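Local coordinates for protein A-type ATP synthase subunit F (Archaeoglobus fulgidus, PDB 2I4R) that probably serves as a subunit of the A-type ATP synthase, which makes ATP from ADP using a proton gradient across the membrane, at residues I41-A44 / V45-L49. Numbering follows the deposited sequence.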
ATOM      1  N   ILE B  41       8.714  13.744   8.157  1.00 74.40           N
ATOM      2  CA  ILE B  41       8.132  12.865   7.158  1.00 71.22           C
ATOM      3  C   ILE B  41       8.954  12.988   5.888  1.00 70.87           C
ATOM      4  O   ILE B  41       9.415  11.995   5.319  1.00 71.50           O
ATOM      5  CB  ILE B  41       6.684  13.273   6.817  1.00 70.43           C
ATOM      6  CG1 ILE B  41       5.827  13.272   8.083  1.00 70.72           C
ATOM      7  CG2 ILE B  41       6.111  12.327   5.782  1.00 67.94           C
ATOM      8  CD1 ILE B  41       4.362  13.583   7.843  1.00 70.65           C
ATOM      9  N   VAL B  42       9.138  14.231   5.457  1.00 69.54           N
ATOM     10  CA  VAL B  42       9.871  14.539   4.240  1.00 66.90           C
ATOM     11  C   VAL B  42      11.334  14.104   4.257  1.00 65.69           C
ATOM     12  O   VAL B  42      11.853  13.640   3.244  1.00 64.88           O
ATOM     13  CB  VAL B  42       9.794  16.046   3.938  1.00 66.21           C
ATOM     14  CG1 VAL B  42      10.478  16.350   2.619  1.00 66.09           C
ATOM     15  CG2 VAL B  42       8.341  16.490   3.903  1.00 64.03           C
ATOM     16  N   LYS B  43      12.005  14.254   5.393  1.00 64.25           N
ATOM     17  CA  LYS B  43      13.402  13.856   5.457  1.00 63.62           C
ATOM     18  C   LYS B  43      13.483  12.347   5.358  1.00 62.63           C
ATOM     19  O   LYS B  43      14.287  11.819   4.605  1.00 62.51           O
ATOM     20  CB  LYS B  43      14.060  14.316   6.760  1.00 65.10           C
ATOM     21  CG  LYS B  43      15.569  14.067   6.764  1.00 66.72           C
ATOM     22  CD  LYS B  43      16.219  14.114   8.160  1.00 67.69           C
ATOM     23  CE  LYS B  43      17.697  13.708   8.069  1.00 66.41           C
ATOM     24  NZ  LYS B  43      18.354  13.521   9.386  1.00 64.89           N
ATOM     25  N   ALA B  44      12.636  11.660   6.121  1.00 62.47           N
ATOM     26  CA  ALA B  44      12.596  10.199   6.126  1.00 61.50           C
ATOM     27  C   ALA B  44      12.457   9.677   4.715  1.00 61.01           C
ATOM     28  O   ALA B  44      13.148   8.739   4.315  1.00 63.37           O
ATOM     29  CB  ALA B  44      11.434   9.703   6.966  1.00 61.43           C
ATOM     30  N   VAL B  45      11.558  10.284   3.956  1.00 59.66           N
ATOM     31  CA  VAL B  45      11.366   9.858   2.587  1.00 60.33           C
ATOM     32  C   VAL B  45      12.597  10.190   1.752  1.00 62.30           C
ATOM     33  O   VAL B  45      12.955   9.457   0.838  1.00 61.83           O
ATOM     34  CB  VAL B  45      10.141  10.522   1.984  1.00 58.44           C
ATOM     35  CG1 VAL B  45       9.920  10.009   0.578  1.00 55.86           C
ATOM     36  CG2 VAL B  45       8.943  10.251   2.863  1.00 55.33           C
ATOM     37  N   GLU B  46      13.247  11.302   2.061  1.00 65.57           N
ATOM     38  CA  GLU B  46      14.442  11.668   1.322  1.00 69.47           C
ATOM     39  C   GLU B  46      15.487  10.626   1.664  1.00 70.68           C
ATOM     40  O   GLU B  46      16.175  10.102   0.784  1.00 72.37           O
ATOM     41  CB  GLU B  46      14.943  13.055   1.740  1.00 71.40           C
ATOM     42  CG  GLU B  46      14.223  14.223   1.061  1.00 75.94           C
ATOM     43  CD  GLU B  46      14.679  15.586   1.578  1.00 78.05           C
ATOM     44  OE1 GLU B  46      14.337  16.613   0.949  1.00 77.05           O
ATOM     45  OE2 GLU B  46      15.375  15.627   2.620  1.00 78.89           O
ATOM     46  N   ASP B  47      15.581  10.319   2.954  1.00 70.26           N
ATOM     47  CA  ASP B  47      16.547   9.356   3.447  1.00 70.78           C
ATOM     48  C   ASP B  47      16.335   7.975   2.870  1.00 70.15           C
ATOM     49  O   ASP B  47      17.290   7.317   2.459  1.00 70.70           O
ATOM     50  CB  ASP B  47      16.501   9.292   4.971  1.00 73.32           C
ATOM     51  CG  ASP B  47      16.810  10.635   5.621  1.00 78.10           C
ATOM     52  OD1 ASP B  47      17.828  11.274   5.245  1.00 78.30           O
ATOM     53  OD2 ASP B  47      16.033  11.048   6.513  1.00 79.44           O
ATOM     54  N   VAL B  48      15.089   7.528   2.822  1.00 68.79           N
ATOM     55  CA  VAL B  48      14.829   6.203   2.293  1.00 68.47           C
ATOM     56  C   VAL B  48      15.177   6.139   0.806  1.00 67.99           C
ATOM     57  O   VAL B  48      15.523   5.084   0.279  1.00 68.46           O
ATOM     58  CB  VAL B  48      13.359   5.791   2.534  1.00 67.53           C
ATOM     59  CG1 VAL B  48      12.454   6.516   1.586  1.00 67.93           C
ATOM     60  CG2 VAL B  48      13.215   4.295   2.397  1.00 66.82           C
ATOM     61  N   LEU B  49      15.113   7.281   0.133  1.00 68.89           N
ATOM     62  CA  LEU B  49      15.430   7.336  -1.292  1.00 68.34           C
ATOM     63  C   LEU B  49      16.931   7.348  -1.522  1.00 68.80           C
ATOM     64  O   LEU B  49      17.398   6.927  -2.575  1.00 70.29           O
ATOM     65  CB  LEU B  49      14.790   8.567  -1.941  1.00 65.59           C
ATOM     66  CG  LEU B  49      13.269   8.479  -2.115  1.00 64.46           C
ATOM     67  CD1 LEU B  49      12.686   9.846  -2.378  1.00 63.14           C
ATOM     68  CD2 LEU B  49      12.947   7.527  -3.239  1.00 61.44           C
TER
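Four successive i to i+4 backbone hydrogen bonds join residues 41-44 to residues 45-48 as consecutive turns of helix 38-50. V45 N donates to I41 O (3.1 Å), E46 N to V42 O, D47 N to K43 O and V48 N to A44 O. The E46 bond is the most bent, with an N-H...O angle of 144°, whereas the D47 bond is nearly straight at 164°; the series identifies a regular alpha-helix.

Charged side chains meet on the outer face. K43 reaches out as an extended chain, its methylenes crossing obliquely past the carboxylate oxygens of D47: CE lies 3.5 Å from D47 OD2, and CG is also near that oxygen. D47 CG stands anti to its carbonyl carbon (chi1 -60°), which turns the carboxylate back toward the preceding turn. The ammonium overshoots it, leaving K43 NZ 4.4 Å from D47 OD2, beyond a salt bridge. A leucine in place of D47 would probably leave the K43 ammonium without this nearby negative charge, while the backbone bond to K43 O could remain. E46 also bends back, its CG 3.3 Å from V42 O, and the extended chain brings OE1 within 4.2 Å of V42 CG1.

Apolar groups serve the other faces. V45 CG2 sits beside its own backbone N and points back toward the I41 carbonyl oxygen of the preceding turn. V45 touches M59 and V48 touches V54, both on strand 54-60, while A44 rests on Y33 of strand 32-34; V42 and L49 pack against L71 of helix 69-77. The helix is therefore amphipathic, packed against the parallel sheet of an alpha/beta fold through largely apolar side chains, with K43 and D47 probably adding a modest electrostatic attraction at its surface.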